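Local coordinates for protein TRAP-T family transporter, DctP (Periplasmic binding) subunit (Sulfitobacter sp. NAS-14.1, PDB 4PF8) that binds galacturonate as the periplasmic solute-binding subunit of a TRAP transporter and probably delivers it to the membrane components, at residues V152-D160 against N288-A299. Residues are numbered along the deposited sequence; the frame is centred on the assembly and turned at random.
Sequences VKPINTPED and NEIADKSAFQEA
At the edge of the four-stranded mixed sheet of this two-lobed TRAP solute-binding protein, Asn-288 on the outermost strand 286-289 reaches across to the loop that follows strand 146-150. Its ND2 donates to Ile-155 O at 2.9 Å in a nearly straight bond (167°), keeping the acceptor close to its own amide plane while sitting well above the plane of the Ile-155 carbonyl. Chi1 of 69° places CG between the backbone N and the carbonyl carbon of Asn-288, and from there OD1 accepts a hydrogen bond from Ser-225 OG, the same hydroxyl oxygen that is hydrogen-bonded to Ile-155 N. With an alanine here, Ile-155 O would probably lose this donor and Ser-225 its amide partner, leaving the loop less firmly tied to the strand.

Farther along, the packing is apolar. Pro-158 lies over one face of the Phe-296 ring in a CH-pi contact, with CD 3.9 Å from the centroid and only 8° off the normal. Ile-155 CG2 comes to the ring's edge, 3.8 Å from Phe-296 CZ. Pro-158 CG also packs 4.0 Å from Ala-299 CB, one helical turn past Ala-295, whose CB meets Pro-158 CD.

Polar links run alongside. Asn-156 O accepts hydrogen bonds from two waters, one of which also donates to Asp-292 O and so bridges the two segments. On the loop's own side, Asp-160 OD2 accepts from both Asn-156 N (2.8 Å) and Thr-157 N, holding the turn into Pro-158.

Strand 223-230 backs the junction, with Thr-227 touching both Ile-290 and Phe-296; Phe-106 adds to the packing on Phe-296, Met-181 meets Pro-158, and Ile-155 rests on Phe-148 of strand 146-150.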
ATOM      1  N   VAL A 152     -20.826  -2.572 -11.440  1.00 11.65           N
ATOM      2  CA  VAL A 152     -21.900  -1.817 -12.102  1.00 12.70           C
ATOM      3  C   VAL A 152     -21.607  -1.481 -13.581  1.00 15.17           C
ATOM      4  O   VAL A 152     -22.382  -1.838 -14.475  1.00 15.20           O
ATOM      5  CB  VAL A 152     -22.178  -0.505 -11.327  1.00 12.22           C
ATOM      6  CG1 VAL A 152     -23.302   0.311 -12.008  1.00 17.69           C
ATOM      7  CG2 VAL A 152     -22.547  -0.795  -9.899  1.00 16.20           C
ATOM      8  N   LYS A 153     -20.498  -0.798 -13.840  1.00 13.75           N
ATOM      9  CA  LYS A 153     -20.206  -0.346 -15.190  1.00 14.82           C
ATOM     10  C   LYS A 153     -18.781   0.119 -15.312  1.00 14.46           C
ATOM     11  O   LYS A 153     -18.128   0.391 -14.314  1.00 11.71           O
ATOM     12  CB  LYS A 153     -21.123   0.823 -15.543  1.00 13.95           C
ATOM     13  CG  LYS A 153     -20.907   2.044 -14.687  1.00 16.33           C
ATOM     14  CD  LYS A 153     -21.966   3.120 -14.930  1.00 23.86           C
ATOM     15  CE  LYS A 153     -21.753   4.322 -14.006  1.00 28.11           C
ATOM     16  NZ  LYS A 153     -22.745   5.419 -14.251  1.00 36.86           N
ATOM     17  N   PRO A 154     -18.281   0.229 -16.541  1.00 11.28           N
ATOM     18  CA  PRO A 154     -16.947   0.804 -16.692  1.00 12.33           C
ATOM     19  C   PRO A 154     -16.897   2.243 -16.212  1.00 12.53           C
ATOM     20  O   PRO A 154     -17.859   3.005 -16.319  1.00 13.51           O
ATOM     21  CB  PRO A 154     -16.718   0.775 -18.216  1.00 14.84           C
ATOM     22  CG  PRO A 154     -17.654  -0.250 -18.726  1.00 19.52           C
ATOM     23  CD  PRO A 154     -18.848  -0.201 -17.832  1.00 14.44           C
ATOM     24  N   ILE A 155     -15.733   2.615 -15.710  1.00 11.04           N
ATOM     25  CA  ILE A 155     -15.397   3.980 -15.398  1.00  9.63           C
ATOM     26  C   ILE A 155     -14.429   4.536 -16.448  1.00 13.53           C
ATOM     27  O   ILE A 155     -13.310   4.053 -16.592  1.00 12.78           O
ATOM     28  CB  ILE A 155     -14.775   4.061 -14.011  1.00 10.46           C
ATOM     29  CG1 ILE A 155     -15.833   3.751 -12.949  1.00 11.31           C
ATOM     30  CG2 ILE A 155     -14.167   5.432 -13.776  1.00 13.59           C
ATOM     31  CD1 ILE A 155     -15.225   3.333 -11.612  1.00 11.31           C
ATOM     32  N   ASN A 156     -14.891   5.542 -17.186  1.00 13.93           N
ATOM     33  CA  ASN A 156     -14.052   6.229 -18.171  1.00 11.26           C
ATOM     34  C   ASN A 156     -13.794   7.693 -17.867  1.00 13.13           C
ATOM     35  O   ASN A 156     -12.852   8.286 -18.389  1.00 16.73           O
ATOM     36  CB  ASN A 156     -14.642   6.082 -19.573  1.00 14.04           C
ATOM     37  CG  ASN A 156     -14.376   4.706 -20.143  1.00 17.77           C
ATOM     38  OD1 ASN A 156     -13.238   4.375 -20.505  1.00 19.09           O
ATOM     39  ND2 ASN A 156     -15.398   3.884 -20.171  1.00 17.71           N
ATOM     40  N   THR A 157     -14.662   8.295 -17.063  1.00 13.55           N
ATOM     41  CA  THR A 157     -14.505   9.684 -16.640  1.00 13.45           C
ATOM     42  C   THR A 157     -14.895   9.776 -15.170  1.00 13.98           C
ATOM     43  O   THR A 157     -15.568   8.874 -14.641  1.00 13.83           O
ATOM     44  CB  THR A 157     -15.441  10.639 -17.409  1.00 19.52           C
ATOM     45  OG1 THR A 157     -16.791  10.405 -16.991  1.00 21.34           O
ATOM     46  CG2 THR A 157     -15.323  10.428 -18.895  1.00 22.76           C
ATOM     47  N   PRO A 158     -14.483  10.864 -14.496  1.00 14.32           N
ATOM     48  CA  PRO A 158     -14.847  10.971 -13.077  1.00 15.41           C
ATOM     49  C   PRO A 158     -16.356  10.959 -12.876  1.00 17.00           C
ATOM     50  O   PRO A 158     -16.821  10.476 -11.841  1.00 18.78           O
ATOM     51  CB  PRO A 158     -14.262  12.321 -12.653  1.00 19.64           C
ATOM     52  CG  PRO A 158     -13.213  12.635 -13.675  1.00 22.40           C
ATOM     53  CD  PRO A 158     -13.578  11.938 -14.935  1.00 16.73           C
ATOM     54  N   GLU A 159     -17.117  11.448 -13.847  1.00 16.37           N
ATOM     55  CA  GLU A 159     -18.564  11.513 -13.695  1.00 17.05           C
ATOM     56  C   GLU A 159     -19.175  10.103 -13.520  1.00 15.67           C
ATOM     57  O   GLU A 159     -20.275   9.939 -12.958  1.00 15.14           O
ATOM     58  CB  GLU A 159     -19.172  12.245 -14.887  1.00 23.63           C
ATOM     59  CG  GLU A 159     -18.897  13.757 -14.899  1.00 29.52           C
ATOM     60  CD  GLU A 159     -17.429  14.125 -15.141  1.00 37.89           C
ATOM     61  OE1 GLU A 159     -16.965  15.118 -14.531  1.00 45.43           O
ATOM     62  OE2 GLU A 159     -16.739  13.448 -15.940  1.00 31.23           O
ATOM     63  N   ASP A 160     -18.450   9.079 -13.966  1.00 13.47           N
ATOM     64  CA  ASP A 160     -18.941   7.711 -13.892  1.00 13.14           C
ATOM     65  C   ASP A 160     -18.939   7.206 -12.439  1.00 13.15           C
ATOM     66  O   ASP A 160     -19.625   6.241 -12.107  1.00 15.03           O
ATOM     67  CB  ASP A 160     -18.116   6.781 -14.780  1.00 13.50           C
ATOM     68  CG  ASP A 160     -18.356   7.026 -16.264  1.00 17.34           C
ATOM     69  OD1 ASP A 160     -19.481   7.458 -16.621  1.00 17.94           O
ATOM     70  OD2 ASP A 160     -17.418   6.787 -17.061  1.00 15.41           O
ATOM     71  N   ASN A 288     -10.839  -1.671 -19.037  1.00 12.91           N
ATOM     72  CA  ASN A 288     -10.709  -0.495 -19.899  1.00 13.68           C
ATOM     73  C   ASN A 288      -9.583   0.424 -19.446  1.00 13.79           C
ATOM     74  O   ASN A 288      -9.328   0.569 -18.251  1.00 13.10           O
ATOM     75  CB  ASN A 288     -12.018   0.291 -20.005  1.00 14.32           C
ATOM     76  CG  ASN A 288     -12.410   0.976 -18.709  1.00 15.09           C
ATOM     77  OD1 ASN A 288     -12.872   0.336 -17.763  1.00 13.28           O
ATOM     78  ND2 ASN A 288     -12.276   2.298 -18.681  1.00 15.03           N
ATOM     79  N   GLU A 289      -8.898   1.006 -20.418  1.00 16.85           N
ATOM     80  CA  GLU A 289      -7.874   2.002 -20.155  1.00 14.95           C
ATOM     81  C   GLU A 289      -8.523   3.372 -20.116  1.00 18.44           C
ATOM     82  O   GLU A 289      -9.664   3.554 -20.560  1.00 20.66           O
ATOM     83  CB  GLU A 289      -6.790   1.966 -21.220  1.00 20.08           C
ATOM     84  CG  GLU A 289      -5.993   0.687 -21.245  1.00 20.52           C
ATOM     85  CD  GLU A 289      -5.002   0.666 -22.389  1.00 35.59           C
ATOM     86  OE1 GLU A 289      -3.845   1.091 -22.181  1.00 41.99           O
ATOM     87  OE2 GLU A 289      -5.383   0.239 -23.502  1.00 42.42           O
ATOM     88  N   ILE A 290      -7.788   4.338 -19.583  1.00 16.42           N
ATOM     89  CA  ILE A 290      -8.260   5.705 -19.531  1.00 15.51           C
ATOM     90  C   ILE A 290      -7.531   6.528 -20.564  1.00 27.08           C
ATOM     91  O   ILE A 290      -6.318   6.730 -20.476  1.00 28.44           O
ATOM     92  CB  ILE A 290      -8.059   6.330 -18.157  1.00 18.01           C
ATOM     93  CG1 ILE A 290      -8.803   5.522 -17.096  1.00 18.09           C
ATOM     94  CG2 ILE A 290      -8.506   7.794 -18.173  1.00 18.19           C
ATOM     95  CD1 ILE A 290     -10.273   5.412 -17.322  1.00 20.47           C
ATOM     96  N   ALA A 291      -8.298   6.973 -21.553  1.00 31.29           N
ATOM     97  CA  ALA A 291      -7.824   7.926 -22.539  1.00 35.36           C
ATOM     98  C   ALA A 291      -7.618   9.290 -21.883  1.00 36.66           C
ATOM     99  O   ALA A 291      -6.497   9.806 -21.847  1.00 37.91           O
ATOM    100  CB  ALA A 291      -8.826   8.028 -23.693  1.00 34.16           C
ATOM    101  N   ASP A 292      -8.691   9.863 -21.330  1.00 35.69           N
ATOM    102  CA  ASP A 292      -8.613  11.225 -20.783  1.00 36.61           C
ATOM    103  C   ASP A 292      -8.137  11.240 -19.325  1.00 26.42           C
ATOM    104  O   ASP A 292      -8.948  11.424 -18.393  1.00 31.93           O
ATOM    105  CB  ASP A 292      -9.973  11.932 -20.911  1.00 36.29           C
ATOM    106  CG  ASP A 292      -9.885  13.450 -20.699  1.00 39.18           C
ATOM    107  OD1 ASP A 292      -8.829  13.943 -20.246  1.00 44.14           O
ATOM    108  OD2 ASP A 292     -10.883  14.156 -20.992  1.00 42.58           O
ATOM    109  N   LYS A 293      -6.832  11.075 -19.110  1.00 27.06           N
ATOM    110  CA  LYS A 293      -6.307  11.053 -17.728  1.00 27.26           C
ATOM    111  C   LYS A 293      -6.414  12.423 -17.025  1.00 16.74           C
ATOM    112  O   LYS A 293      -6.597  12.511 -15.796  1.00 17.75           O
ATOM    113  CB  LYS A 293      -4.852  10.593 -17.730  1.00 37.67           C
ATOM    114  N   SER A 294      -6.331  13.470 -17.829  1.00 19.26           N
ATOM    115  CA  SER A 294      -6.377  14.849 -17.350  1.00 21.74           C
ATOM    116  C   SER A 294      -7.624  15.131 -16.533  1.00 19.16           C
ATOM    117  O   SER A 294      -7.564  15.877 -15.569  1.00 19.06           O
ATOM    118  CB  SER A 294      -6.311  15.825 -18.522  1.00 29.08           C
ATOM    119  OG  SER A 294      -5.072  15.730 -19.192  1.00 37.76           O
ATOM    120  N   ALA A 295      -8.755  14.553 -16.926  1.00 17.47           N
ATOM    121  CA  ALA A 295      -9.998  14.797 -16.208  1.00 16.71           C
ATOM    122  C   ALA A 295      -9.959  14.240 -14.790  1.00 15.44           C
ATOM    123  O   ALA A 295     -10.460  14.882 -13.877  1.00 15.47           O
ATOM    124  CB  ALA A 295     -11.205  14.239 -16.970  1.00 18.02           C
ATOM    125  N   PHE A 296      -9.374  13.058 -14.601  1.00 14.50           N
ATOM    126  CA  PHE A 296      -9.227  12.520 -13.260  1.00 13.45           C
ATOM    127  C   PHE A 296      -8.267  13.349 -12.436  1.00 13.74           C
ATOM    128  O   PHE A 296      -8.522  13.585 -11.249  1.00 14.01           O
ATOM    129  CB  PHE A 296      -8.771  11.052 -13.291  1.00 13.03           C
ATOM    130  CG  PHE A 296      -9.865  10.109 -13.685  1.00 12.22           C
ATOM    131  CD1 PHE A 296     -10.751   9.623 -12.753  1.00 12.45           C
ATOM    132  CD2 PHE A 296     -10.010   9.727 -15.002  1.00 13.13           C
ATOM    133  CE1 PHE A 296     -11.772   8.772 -13.135  1.00 15.30           C
ATOM    134  CE2 PHE A 296     -11.016   8.876 -15.383  1.00 18.49           C
ATOM    135  CZ  PHE A 296     -11.893   8.399 -14.459  1.00 18.03           C
ATOM    136  N   GLN A 297      -7.174  13.789 -13.051  1.00 14.51           N
ATOM    137  CA  GLN A 297      -6.207  14.605 -12.341  1.00 15.08           C
ATOM    138  C   GLN A 297      -6.853  15.912 -11.883  1.00 15.76           C
ATOM    139  O   GLN A 297      -6.677  16.328 -10.735  1.00 18.16           O
ATOM    140  CB  GLN A 297      -4.995  14.875 -13.212  1.00 16.88           C
ATOM    141  CG  GLN A 297      -4.178  13.620 -13.445  1.00 16.96           C
ATOM    142  CD  GLN A 297      -3.051  13.875 -14.390  1.00 28.16           C
ATOM    143  OE1 GLN A 297      -3.225  14.558 -15.402  1.00 30.17           O
ATOM    144  NE2 GLN A 297      -1.884  13.357 -14.065  1.00 33.62           N
ATOM    145  N   GLU A 298      -7.609  16.550 -12.770  1.00 16.56           N
ATOM    146  CA  GLU A 298      -8.268  17.812 -12.425  1.00 17.50           C
ATOM    147  C   GLU A 298      -9.282  17.609 -11.310  1.00 16.93           C
ATOM    148  O   GLU A 298      -9.435  18.467 -10.441  1.00 17.75           O
ATOM    149  CB  GLU A 298      -8.956  18.414 -13.651  1.00 21.38           C
ATOM    150  CG  GLU A 298      -8.012  18.965 -14.714  1.00 31.96           C
ATOM    151  CD  GLU A 298      -8.745  19.733 -15.807  1.00 44.28           C
ATOM    152  OE1 GLU A 298      -9.964  19.980 -15.652  1.00 50.38           O
ATOM    153  OE2 GLU A 298      -8.100  20.095 -16.819  1.00 48.29           O
ATOM    154  N   ALA A 299      -9.966  16.471 -11.333  1.00 17.13           N
ATOM    155  CA  ALA A 299     -10.989  16.179 -10.341  1.00 16.90           C
ATOM    156  C   ALA A 299     -10.387  16.058  -8.954  1.00 17.78           C
ATOM    157  O   ALA A 299     -11.100  16.254  -7.974  1.00 20.08           O
ATOM    158  CB  ALA A 299     -11.719  14.905 -10.690  1.00 18.40           C
TER
HETATM  159  O   HOH W   1     -11.764  10.853 -18.357  1.00 21.56           O
HETATM  160  O   HOH W   2     -11.478   7.509 -20.692  1.00 33.81           O